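Local coordinates for protein putative NAD dependent dehydrogenase (PDB 6NOR) that binds NAD and probably acts as an oxidoreductase in the biosynthesis of the aminoglycoside antibiotic gentamicin, at residues R52-R57 with D64-F69; L198-V203 with D335-V340; R207-K212 with L261-I266. All blocks are in the same frame, centred on the assembly; numbering follows the deposited sequence.

Contact 1: residues R52-R57 with D64-F69; sequences RWVVDR and DLATRF. With NAD (nicotinamide-adenine-dinucleotide), chain G.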
loop_
_atom_site.group_PDB
_atom_site.type_symbol
_atom_site.label_atom_id
_atom_site.label_comp_id
_atom_site.label_asym_id
_atom_site.label_seq_id
_atom_site.Cartn_x
_atom_site.Cartn_y
_atom_site.Cartn_z
ATOM N N ARG A 52 -2.797 -10.855 -43.010
ATOM C CA ARG A 52 -3.458 -10.999 -44.305
ATOM C C ARG A 52 -4.963 -11.213 -44.197
ATOM O O ARG A 52 -5.734 -10.679 -44.997
ATOM C CB ARG A 52 -2.814 -12.141 -45.074
ATOM C CG ARG A 52 -1.330 -11.917 -45.260
ATOM C CD ARG A 52 -0.712 -12.978 -46.143
ATOM N NE ARG A 52 -1.342 -13.056 -47.458
ATOM C CZ ARG A 52 -0.986 -12.317 -48.504
ATOM N NH1 ARG A 52 -0.002 -11.438 -48.387
ATOM N NH2 ARG A 52 -1.620 -12.453 -49.665
ATOM N N TRP A 53 -5.385 -11.968 -43.189
ATOM C CA TRP A 53 -6.790 -12.326 -43.067
ATOM C C TRP A 53 -7.311 -12.187 -41.644
ATOM O O TRP A 53 -6.613 -12.507 -40.690
ATOM C CB TRP A 53 -7.010 -13.763 -43.539
ATOM C CG TRP A 53 -6.771 -14.016 -44.997
ATOM C CD1 TRP A 53 -5.605 -14.394 -45.570
ATOM C CD2 TRP A 53 -7.734 -13.932 -46.059
ATOM N NE1 TRP A 53 -5.769 -14.547 -46.923
ATOM C CE2 TRP A 53 -7.069 -14.264 -47.249
ATOM C CE3 TRP A 53 -9.090 -13.594 -46.116
ATOM C CZ2 TRP A 53 -7.711 -14.286 -48.492
ATOM C CZ3 TRP A 53 -9.736 -13.622 -47.353
ATOM C CH2 TRP A 53 -9.043 -13.966 -48.521
ATOM N N VAL A 54 -8.533 -11.681 -41.541
ATOM C CA VAL A 54 -9.394 -11.841 -40.393
ATOM C C VAL A 54 -10.511 -12.798 -40.803
ATOM O O VAL A 54 -11.203 -12.557 -41.789
ATOM C CB VAL A 54 -9.994 -10.503 -39.925
ATOM C CG1 VAL A 54 -10.928 -10.715 -38.761
ATOM C CG2 VAL A 54 -8.909 -9.554 -39.520
ATOM N N VAL A 55 -10.643 -13.908 -40.082
ATOM C CA VAL A 55 -11.730 -14.864 -40.282
ATOM C C VAL A 55 -12.713 -14.724 -39.141
ATOM O O VAL A 55 -12.304 -14.749 -37.981
ATOM C CB VAL A 55 -11.223 -16.316 -40.333
ATOM C CG1 VAL A 55 -12.390 -17.289 -40.646
ATOM C CG2 VAL A 55 -10.113 -16.469 -41.368
ATOM N N ASP A 56 -13.994 -14.553 -39.452
ATOM C CA ASP A 56 -15.027 -14.439 -38.416
ATOM C C ASP A 56 -16.364 -14.853 -38.991
ATOM O O ASP A 56 -16.651 -14.566 -40.144
ATOM C CB ASP A 56 -15.122 -13.018 -37.852
ATOM C CG ASP A 56 -15.704 -12.979 -36.414
ATOM O OD1 ASP A 56 -16.910 -13.244 -36.230
ATOM O OD2 ASP A 56 -14.954 -12.669 -35.461
ATOM N N ARG A 57 -17.179 -15.540 -38.197
ATOM C CA ARG A 57 -18.509 -15.917 -38.657
ATOM C C ARG A 57 -19.344 -14.663 -38.896
ATOM O O ARG A 57 -20.134 -14.622 -39.825
ATOM C CB ARG A 57 -19.207 -16.858 -37.659
ATOM C CG ARG A 57 -19.581 -16.228 -36.327
ATOM C CD ARG A 57 -20.596 -17.074 -35.547
ATOM N NE ARG A 57 -21.857 -17.207 -36.269
ATOM C CZ ARG A 57 -22.774 -16.250 -36.365
ATOM N NH1 ARG A 57 -22.587 -15.073 -35.786
ATOM N NH2 ARG A 57 -23.884 -16.471 -37.049
ATOM N N ASP A 64 -14.827 -4.957 -39.704
ATOM C CA ASP A 64 -14.364 -3.847 -38.877
ATOM C C ASP A 64 -12.923 -4.047 -38.412
ATOM O O ASP A 64 -12.126 -3.115 -38.431
ATOM C CB ASP A 64 -15.286 -3.661 -37.669
ATOM C CG ASP A 64 -16.677 -3.145 -38.061
ATOM O OD1 ASP A 64 -16.968 -3.042 -39.278
ATOM O OD2 ASP A 64 -17.486 -2.853 -37.151
ATOM N N LEU A 65 -12.579 -5.264 -38.011
ATOM C CA LEU A 65 -11.210 -5.535 -37.608
ATOM C C LEU A 65 -10.256 -5.464 -38.800
ATOM O O LEU A 65 -9.219 -4.815 -38.729
ATOM C CB LEU A 65 -11.103 -6.901 -36.912
ATOM C CG LEU A 65 -9.748 -7.177 -36.246
ATOM C CD1 LEU A 65 -9.396 -6.098 -35.207
ATOM C CD2 LEU A 65 -9.679 -8.566 -35.627
ATOM N N ALA A 66 -10.615 -6.114 -39.899
ATOM C CA ALA A 66 -9.773 -6.126 -41.096
ATOM C C ALA A 66 -9.464 -4.736 -41.674
ATOM O O ALA A 66 -8.340 -4.477 -42.077
ATOM C CB ALA A 66 -10.407 -6.997 -42.163
ATOM N N THR A 67 -10.444 -3.842 -41.734
ATOM C CA THR A 67 -10.171 -2.539 -42.343
ATOM C C THR A 67 -9.263 -1.720 -41.442
ATOM O O THR A 67 -8.513 -0.873 -41.893
ATOM C CB THR A 67 -11.439 -1.734 -42.628
ATOM O OG1 THR A 67 -12.002 -1.280 -41.394
ATOM C CG2 THR A 67 -12.459 -2.576 -43.389
ATOM N N ARG A 68 -9.330 -1.997 -40.156
ATOM C CA ARG A 68 -8.509 -1.315 -39.181
ATOM C C ARG A 68 -7.027 -1.633 -39.402
ATOM O O ARG A 68 -6.159 -0.800 -39.153
ATOM C CB ARG A 68 -8.969 -1.718 -37.782
ATOM C CG ARG A 68 -8.435 -0.912 -36.636
ATOM C CD ARG A 68 -8.927 -1.559 -35.344
ATOM N NE ARG A 68 -8.296 -1.022 -34.144
ATOM C CZ ARG A 68 -8.361 -1.606 -32.952
ATOM N NH1 ARG A 68 -7.767 -1.051 -31.902
ATOM N NH2 ARG A 68 -9.026 -2.749 -32.816
ATOM N N PHE A 69 -6.739 -2.832 -39.899
ATOM C CA PHE A 69 -5.356 -3.226 -40.136
ATOM C C PHE A 69 -5.049 -3.527 -41.597
ATOM O O PHE A 69 -3.972 -4.013 -41.918
ATOM C CB PHE A 69 -5.007 -4.430 -39.273
ATOM C CG PHE A 69 -5.129 -4.151 -37.807
ATOM C CD1 PHE A 69 -4.127 -3.477 -37.135
ATOM C CD2 PHE A 69 -6.257 -4.525 -37.113
ATOM C CE1 PHE A 69 -4.247 -3.197 -35.788
ATOM C CE2 PHE A 69 -6.377 -4.244 -35.774
ATOM C CZ PHE A 69 -5.369 -3.583 -35.116
HETATM P PA NAD G . -15.443 -12.733 -28.174
HETATM O O1A NAD G . -16.903 -13.199 -27.955
HETATM O O2A NAD G . -15.226 -11.297 -27.878
HETATM O O5B NAD G . -15.038 -12.998 -29.666
HETATM C C5B NAD G . -15.287 -14.276 -30.223
HETATM C C4B NAD G . -15.235 -14.081 -31.761
HETATM O O4B NAD G . -15.165 -15.226 -32.376
HETATM C C3B NAD G . -16.526 -13.442 -32.219
HETATM O O3B NAD G . -16.215 -12.408 -33.053
HETATM C C2B NAD G . -17.262 -14.574 -32.986
HETATM O O2B NAD G . -18.082 -13.966 -34.048
HETATM C C1B NAD G . -16.291 -15.215 -33.500
HETATM N N9A NAD G . -16.591 -16.608 -33.774
HETATM C C8A NAD G . -17.399 -17.468 -33.124
HETATM N N7A NAD G . -17.303 -18.671 -33.742
HETATM C C5A NAD G . -16.450 -18.551 -34.760
HETATM C C6A NAD G . -16.011 -19.437 -35.699
HETATM N N6A NAD G . -16.363 -20.762 -35.825
HETATM N N1A NAD G . -15.130 -19.058 -36.613
HETATM C C2A NAD G . -14.679 -17.780 -36.639
HETATM N N3A NAD G . -15.123 -16.897 -35.712
HETATM C C4A NAD G . -15.998 -17.279 -34.775
HETATM O O3 NAD G . -14.545 -13.622 -27.273
HETATM P PN NAD G . -13.057 -13.336 -26.783
HETATM O O1N NAD G . -12.193 -12.658 -27.796
HETATM O O2N NAD G . -13.094 -12.548 -25.484
HETATM O O5D NAD G . -12.438 -14.754 -26.490
HETATM C C5D NAD G . -11.959 -15.570 -27.542
HETATM C C4D NAD G . -10.896 -16.539 -26.986
HETATM O O4D NAD G . -9.910 -15.918 -26.406
HETATM C C3D NAD G . -11.516 -17.441 -25.877
HETATM O O3D NAD G . -11.042 -18.657 -26.010
HETATM C C2D NAD G . -11.072 -16.766 -24.561
HETATM O O2D NAD G . -11.037 -17.781 -23.471
HETATM C C1D NAD G . -9.886 -16.304 -24.843
HETATM N N1N NAD G . -9.547 -15.148 -24.068
HETATM C C2N NAD G . -8.248 -15.032 -23.586
HETATM C C3N NAD G . -7.859 -13.928 -22.824
HETATM C C7N NAD G . -6.410 -13.889 -22.310
HETATM O O7N NAD G . -6.058 -13.026 -21.593
HETATM N N7N NAD G . -5.510 -14.924 -22.686
HETATM C C4N NAD G . -8.749 -12.925 -22.516
HETATM C C5N NAD G . -10.052 -13.029 -23.004
HETATM C C6N NAD G . -10.448 -14.151 -23.781
#
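Val54, on strand 49-55, turns both of its methyls to helix 59-69, and the side chains that meet are apolar. Val54 CG1 meets Leu65 CD2 at 4.0 Å, the two side chains crossing at about a right angle. The other methyl lies against the helix backbone: Val54 CG2 is 3.9 Å from Ala66 N and 4.0 Å from Ala66 CB. With CG1 anti to the backbone N (chi1 178°), that branch of the valine meets the leucine alone, while CG2 lies between the alanine and the leucine. Strand and helix come close here, with 5.8 Å between the CA atoms of Val54 and Ala66.

Polar interactions lie just past the strand end, where Asp56 grips the adenosine ribose of NAD with both carboxylate oxygens. NAD O2B donates to Asp56 OD1 at 2.6 Å and NAD O3B to Asp56 OD2 at 2.7 Å, a bidentate clasp typical of NAD-binding Rossmann folds. Gly32 N and Asp58 N also bond this carboxylate, fixing its rotation. Replacing Asp56 by an alanine is likely to leave both ribose hydroxyls, and the amide of Gly32, without their acceptor.

Helix 59-69 is the crossover of a beta-alpha-beta unit leading to strand 72-74, which pairs with strand 49-55 and touches Ala66 through Val73, while Phe69 packs on helix 34-44.

Contact 2: residues L198-V203 with D335-V340; sequences LGWHAV and DDAVAV
Trp200 spreads its indole over Val340, whose CG1 sits above one face of the six-membered ring in a CH-pi contact. The pair joins helix 199-209, within the GFO/IDH/MocA C-terminal domain, to helix 334-353 near the end of the chain. The short helical segments run at 115° to each other with their axes 10.5 Å apart, a separation spanned by the large tryptophan reaching across to the valine. Trp200 holds CG anti to its own N (chi1 180°), which swings the indole out to helix 334-353, and the two side chains cross at about a right angle.

One turn earlier on the partner helix, Ala337 meets the far corner of the indole, with its CB 4.1 Å from Trp200 CH2. One turn later on the first helix, Val203 brings its CG1 to within 4.3 Å of Val340 CG2, so that Val340 packs against two successive turns with different methyls. All four residues are buried. Val341 and Leu344 add to the apolar surroundings of the indole, and Lys116, an NAD-binding residue, also touches it, placing this helix pair beside the cofactor pocket. The next residue, His201, contacts NAD itself from the same helix.

At the centre of the contact, Val340 CG1 stands 3.6 Å from the centroid of the Trp200 six-membered ring, only 14° off the ring normal.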
loop_
_atom_site.group_PDB
_atom_site.type_symbol
_atom_site.label_atom_id
_atom_site.label_comp_id
_atom_site.label_asym_id
_atom_site.label_seq_id
_atom_site.Cartn_x
_atom_site.Cartn_y
_atom_site.Cartn_z
ATOM N N LEU A 198 -10.621 -18.397 -15.839
ATOM C CA LEU A 198 -9.608 -17.752 -15.011
ATOM C C LEU A 198 -8.685 -18.791 -14.402
ATOM O O LEU A 198 -7.501 -18.551 -14.200
ATOM C CB LEU A 198 -10.250 -16.918 -13.896
ATOM C CG LEU A 198 -11.267 -15.875 -14.350
ATOM C CD1 LEU A 198 -11.855 -15.161 -13.163
ATOM C CD2 LEU A 198 -10.659 -14.870 -15.300
ATOM N N GLY A 199 -9.248 -19.955 -14.120
ATOM C CA GLY A 199 -8.511 -21.013 -13.475
ATOM C C GLY A 199 -7.415 -21.519 -14.372
ATOM O O GLY A 199 -6.415 -22.002 -13.883
ATOM N N TRP A 200 -7.601 -21.420 -15.683
ATOM C CA TRP A 200 -6.521 -21.737 -16.595
ATOM C C TRP A 200 -5.250 -20.983 -16.210
ATOM O O TRP A 200 -4.190 -21.578 -16.053
ATOM C CB TRP A 200 -6.873 -21.403 -18.051
ATOM C CG TRP A 200 -5.729 -21.747 -18.952
ATOM C CD1 TRP A 200 -4.596 -21.008 -19.172
ATOM C CD2 TRP A 200 -5.572 -22.938 -19.709
ATOM N NE1 TRP A 200 -3.761 -21.664 -20.020
ATOM C CE2 TRP A 200 -4.341 -22.854 -20.373
ATOM C CE3 TRP A 200 -6.369 -24.068 -19.907
ATOM C CZ2 TRP A 200 -3.879 -23.849 -21.206
ATOM C CZ3 TRP A 200 -5.914 -25.049 -20.734
ATOM C CH2 TRP A 200 -4.681 -24.939 -21.380
ATOM N N HIS A 201 -5.365 -19.668 -16.077
ATOM C CA HIS A 201 -4.221 -18.840 -15.733
ATOM C C HIS A 201 -3.691 -19.097 -14.360
ATOM O O HIS A 201 -2.487 -19.119 -14.144
ATOM C CB HIS A 201 -4.588 -17.382 -15.819
ATOM C CG HIS A 201 -4.884 -16.928 -17.198
ATOM N ND1 HIS A 201 -3.947 -16.976 -18.201
ATOM C CD2 HIS A 201 -6.000 -16.402 -17.747
ATOM C CE1 HIS A 201 -4.468 -16.490 -19.309
ATOM N NE2 HIS A 201 -5.715 -16.138 -19.058
ATOM N N ALA A 202 -4.595 -19.258 -13.417
ATOM C CA ALA A 202 -4.179 -19.418 -12.052
ATOM C C ALA A 202 -3.355 -20.705 -11.941
ATOM O O ALA A 202 -2.299 -20.720 -11.319
ATOM C CB ALA A 202 -5.379 -19.437 -11.116
ATOM N N VAL A 203 -3.819 -21.769 -12.588
ATOM C CA VAL A 203 -3.115 -23.048 -12.499
ATOM C C VAL A 203 -1.771 -22.978 -13.218
ATOM O O VAL A 203 -0.783 -23.469 -12.713
ATOM C CB VAL A 203 -3.956 -24.195 -13.056
ATOM C CG1 VAL A 203 -3.122 -25.445 -13.145
ATOM C CG2 VAL A 203 -5.159 -24.441 -12.147
ATOM N N ASP A 335 3.290 -29.486 -23.603
ATOM C CA ASP A 335 3.329 -30.248 -22.362
ATOM C C ASP A 335 2.744 -29.444 -21.176
ATOM O O ASP A 335 2.046 -29.990 -20.329
ATOM C CB ASP A 335 4.766 -30.664 -22.039
ATOM C CG ASP A 335 5.323 -31.678 -23.032
ATOM O OD1 ASP A 335 4.579 -32.608 -23.419
ATOM O OD2 ASP A 335 6.502 -31.541 -23.437
ATOM N N ASP A 336 3.034 -28.147 -21.123
ATOM C CA ASP A 336 2.513 -27.316 -20.056
ATOM C C ASP A 336 0.995 -27.184 -20.183
ATOM O O ASP A 336 0.264 -27.262 -19.193
ATOM C CB ASP A 336 3.190 -25.942 -20.050
ATOM C CG ASP A 336 4.691 -26.030 -19.821
ATOM O OD1 ASP A 336 5.094 -26.455 -18.722
ATOM O OD2 ASP A 336 5.471 -25.646 -20.722
ATOM N N ALA A 337 0.512 -27.017 -21.404
ATOM C CA ALA A 337 -0.927 -26.931 -21.596
ATOM C C ALA A 337 -1.627 -28.238 -21.194
ATOM O O ALA A 337 -2.682 -28.207 -20.556
ATOM C CB ALA A 337 -1.245 -26.578 -23.027
ATOM N N VAL A 338 -1.044 -29.381 -21.555
ATOM C CA VAL A 338 -1.610 -30.665 -21.169
ATOM C C VAL A 338 -1.692 -30.779 -19.644
ATOM O O VAL A 338 -2.677 -31.264 -19.099
ATOM C CB VAL A 338 -0.773 -31.852 -21.735
ATOM C CG1 VAL A 338 -1.170 -33.144 -21.087
ATOM C CG2 VAL A 338 -0.948 -31.964 -23.225
ATOM N N ALA A 339 -0.656 -30.326 -18.947
ATOM C CA ALA A 339 -0.678 -30.407 -17.504
ATOM C C ALA A 339 -1.807 -29.540 -16.926
ATOM O O ALA A 339 -2.481 -29.943 -15.991
ATOM C CB ALA A 339 0.664 -30.005 -16.932
ATOM N N VAL A 340 -2.027 -28.360 -17.498
ATOM C CA VAL A 340 -3.095 -27.487 -17.015
ATOM C C VAL A 340 -4.461 -28.107 -17.286
ATOM O O VAL A 340 -5.332 -28.097 -16.426
ATOM C CB VAL A 340 -3.041 -26.092 -17.667
ATOM C CG1 VAL A 340 -4.269 -25.304 -17.320
ATOM C CG2 VAL A 340 -1.795 -25.347 -17.240
#

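Contact 3: residues R207-K212 with L261-I266; sequences RWMLGK and LTVEVI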
loop_
_atom_site.group_PDB
_atom_site.type_symbol
_atom_site.label_atom_id
_atom_site.label_comp_id
_atom_site.label_asym_id
_atom_site.label_seq_id
_atom_site.Cartn_x
_atom_site.Cartn_y
_atom_site.Cartn_z
ATOM N N ARG A 207 1.909 -23.588 -11.064
ATOM C CA ARG A 207 2.925 -24.543 -11.536
ATOM C C ARG A 207 4.249 -23.875 -11.765
ATOM O O ARG A 207 5.278 -24.298 -11.274
ATOM C CB ARG A 207 2.532 -25.169 -12.868
ATOM C CG ARG A 207 1.522 -26.222 -12.844
ATOM C CD ARG A 207 1.369 -26.785 -14.262
ATOM N NE ARG A 207 2.357 -27.813 -14.593
ATOM C CZ ARG A 207 3.158 -27.756 -15.648
ATOM N NH1 ARG A 207 3.121 -26.709 -16.458
ATOM N NH2 ARG A 207 4.009 -28.735 -15.888
ATOM N N TRP A 208 4.183 -22.831 -12.568
ATOM C CA TRP A 208 5.341 -22.122 -13.065
ATOM C C TRP A 208 6.124 -21.485 -11.948
ATOM O O TRP A 208 7.338 -21.613 -11.894
ATOM C CB TRP A 208 4.887 -21.075 -14.063
ATOM C CG TRP A 208 5.938 -20.155 -14.572
ATOM C CD1 TRP A 208 7.088 -20.493 -15.244
ATOM C CD2 TRP A 208 5.908 -18.726 -14.519
ATOM N NE1 TRP A 208 7.774 -19.357 -15.591
ATOM C CE2 TRP A 208 7.068 -18.261 -15.163
ATOM C CE3 TRP A 208 5.013 -17.795 -13.982
ATOM C CZ2 TRP A 208 7.358 -16.906 -15.283
ATOM C CZ3 TRP A 208 5.303 -16.445 -14.104
ATOM C CH2 TRP A 208 6.465 -16.016 -14.743
ATOM N N MET A 209 5.428 -20.820 -11.038
ATOM C CA MET A 209 6.117 -20.174 -9.923
ATOM C C MET A 209 6.902 -21.203 -9.119
ATOM O O MET A 209 7.928 -20.879 -8.558
ATOM C CB MET A 209 5.134 -19.424 -9.028
ATOM C CG MET A 209 4.627 -18.129 -9.654
ATOM S SD MET A 209 5.917 -16.885 -9.939
ATOM C CE MET A 209 4.949 -15.656 -10.771
ATOM N N LEU A 210 6.449 -22.455 -9.114
ATOM C CA LEU A 210 7.144 -23.487 -8.343
ATOM C C LEU A 210 8.235 -24.237 -9.098
ATOM O O LEU A 210 8.905 -25.088 -8.520
ATOM C CB LEU A 210 6.152 -24.508 -7.801
ATOM C CG LEU A 210 5.292 -24.082 -6.621
ATOM C CD1 LEU A 210 4.680 -25.302 -5.982
ATOM C CD2 LEU A 210 6.100 -23.307 -5.630
ATOM N N GLY A 211 8.401 -23.943 -10.380
ATOM C CA GLY A 211 9.386 -24.636 -11.194
ATOM C C GLY A 211 8.790 -25.843 -11.886
ATOM O O GLY A 211 9.468 -26.840 -12.100
ATOM N N LYS A 212 7.511 -25.730 -12.232
ATOM C CA LYS A 212 6.735 -26.773 -12.905
ATOM C C LYS A 212 6.951 -28.198 -12.386
ATOM O O LYS A 212 7.360 -29.071 -13.142
ATOM C CB LYS A 212 7.023 -26.734 -14.404
ATOM C CG LYS A 212 6.629 -25.438 -15.050
ATOM C CD LYS A 212 7.120 -25.361 -16.477
ATOM C CE LYS A 212 6.580 -24.112 -17.144
ATOM N NZ LYS A 212 6.969 -24.009 -18.573
ATOM N N LEU A 261 -5.335 -9.606 -9.874
ATOM C CA LEU A 261 -4.513 -10.777 -10.142
ATOM C C LEU A 261 -3.244 -10.729 -9.305
ATOM O O LEU A 261 -2.401 -9.865 -9.488
ATOM C CB LEU A 261 -4.194 -10.897 -11.655
ATOM C CG LEU A 261 -3.314 -12.078 -12.097
ATOM C CD1 LEU A 261 -3.763 -13.409 -11.493
ATOM C CD2 LEU A 261 -3.175 -12.194 -13.640
ATOM N N THR A 262 -3.112 -11.677 -8.389
ATOM C CA THR A 262 -1.951 -11.733 -7.506
ATOM C C THR A 262 -1.324 -13.137 -7.396
ATOM O O THR A 262 -1.984 -14.169 -7.525
ATOM C CB THR A 262 -2.296 -11.262 -6.074
ATOM O OG1 THR A 262 -3.209 -12.187 -5.487
ATOM C CG2 THR A 262 -2.931 -9.848 -6.053
ATOM N N VAL A 263 -0.029 -13.139 -7.128
ATOM C CA VAL A 263 0.745 -14.344 -6.973
ATOM C C VAL A 263 1.538 -14.263 -5.684
ATOM O O VAL A 263 2.148 -13.246 -5.391
ATOM C CB VAL A 263 1.716 -14.558 -8.143
ATOM C CG1 VAL A 263 2.501 -15.827 -7.922
ATOM C CG2 VAL A 263 0.962 -14.635 -9.465
ATOM N N GLU A 264 1.525 -15.343 -4.921
ATOM C CA GLU A 264 2.217 -15.408 -3.647
ATOM C C GLU A 264 2.935 -16.742 -3.527
ATOM O O GLU A 264 2.349 -17.790 -3.731
ATOM C CB GLU A 264 1.211 -15.221 -2.521
ATOM C CG GLU A 264 1.748 -15.140 -1.121
ATOM C CD GLU A 264 0.602 -15.039 -0.099
ATOM O OE1 GLU A 264 0.784 -14.395 0.958
ATOM O OE2 GLU A 264 -0.493 -15.598 -0.361
ATOM N N VAL A 265 4.221 -16.689 -3.237
ATOM C CA VAL A 265 5.003 -17.880 -2.963
ATOM C C VAL A 265 5.656 -17.763 -1.596
ATOM O O VAL A 265 6.312 -16.765 -1.305
ATOM C CB VAL A 265 6.082 -18.092 -4.028
ATOM C CG1 VAL A 265 6.944 -19.306 -3.682
ATOM C CG2 VAL A 265 5.455 -18.256 -5.407
ATOM N N ILE A 266 5.469 -18.771 -0.753
ATOM C CA ILE A 266 6.012 -18.751 0.607
ATOM C C ILE A 266 6.919 -19.948 0.933
ATOM O O ILE A 266 6.507 -21.102 0.839
ATOM C CB ILE A 266 4.879 -18.703 1.631
ATOM C CG1 ILE A 266 3.859 -17.638 1.233
ATOM C CG2 ILE A 266 5.407 -18.424 3.062
ATOM C CD1 ILE A 266 2.699 -17.543 2.204
#
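The last turn of helix 199-209 lies against strand 260-267 of the mixed sheet in the GFO/IDH/MocA C-terminal domain, and Met209 is the side chain that joins them. Met209 CB rests 3.8 Å from Val265 CG2, and Met209 CG comes within 3.6 Å of Val263 CG1. The chain then bends at chi2 (-64°), which keeps the thioether beside the same valine: Met209 CE returns to 3.8 Å from Val263 CG1. Met209 and Val263 thus reach toward each other tip to tip, whereas Val265 meets the root of the methionine. Because Val263 and Val265 alternate with Glu264 along the strand, both present a methyl to the helix; Glu264 leaves the strand on the other side, and its OE1 forms a salt bridge with Arg175 NH1 of the second subunit. Helix 149-157 adds His155 against Met209 and Phe151 against Val263.

Directly beyond Met209 the helix closes in a Schellman motif. Gly211 takes a positive phi (92°), and Lys212 N returns to Arg207 O at 2.8 Å. The whole is alpha+beta, with helices packed on one face of the sheet and, at Glu264 and Ile266, the second subunit on the other, as in GFO/IDH/MocA oxidoreductases.

How the contacts relate
From the N terminus, contact 1 closes first, as a short local loop within the nucleotide-binding Rossmann fold, and it is complete before either of the others opens. Contact 2 then starts on helix 199-209 and closes a long loop only at helix 334-353. Contact 3 is nested inside that loop, running from the end of the same helix to strand 260-267. Helix 199-209 therefore packs both on the last helix of the chain and on the mixed sheet. Contacts 2 and 3 also touch directly: Asp336 OD1 forms salt bridges with Arg207 NH1 and Lys212 NZ. Contact 1 lies apart, its centre 29 Å from that of contact 2, yet both adjoin the bound NAD.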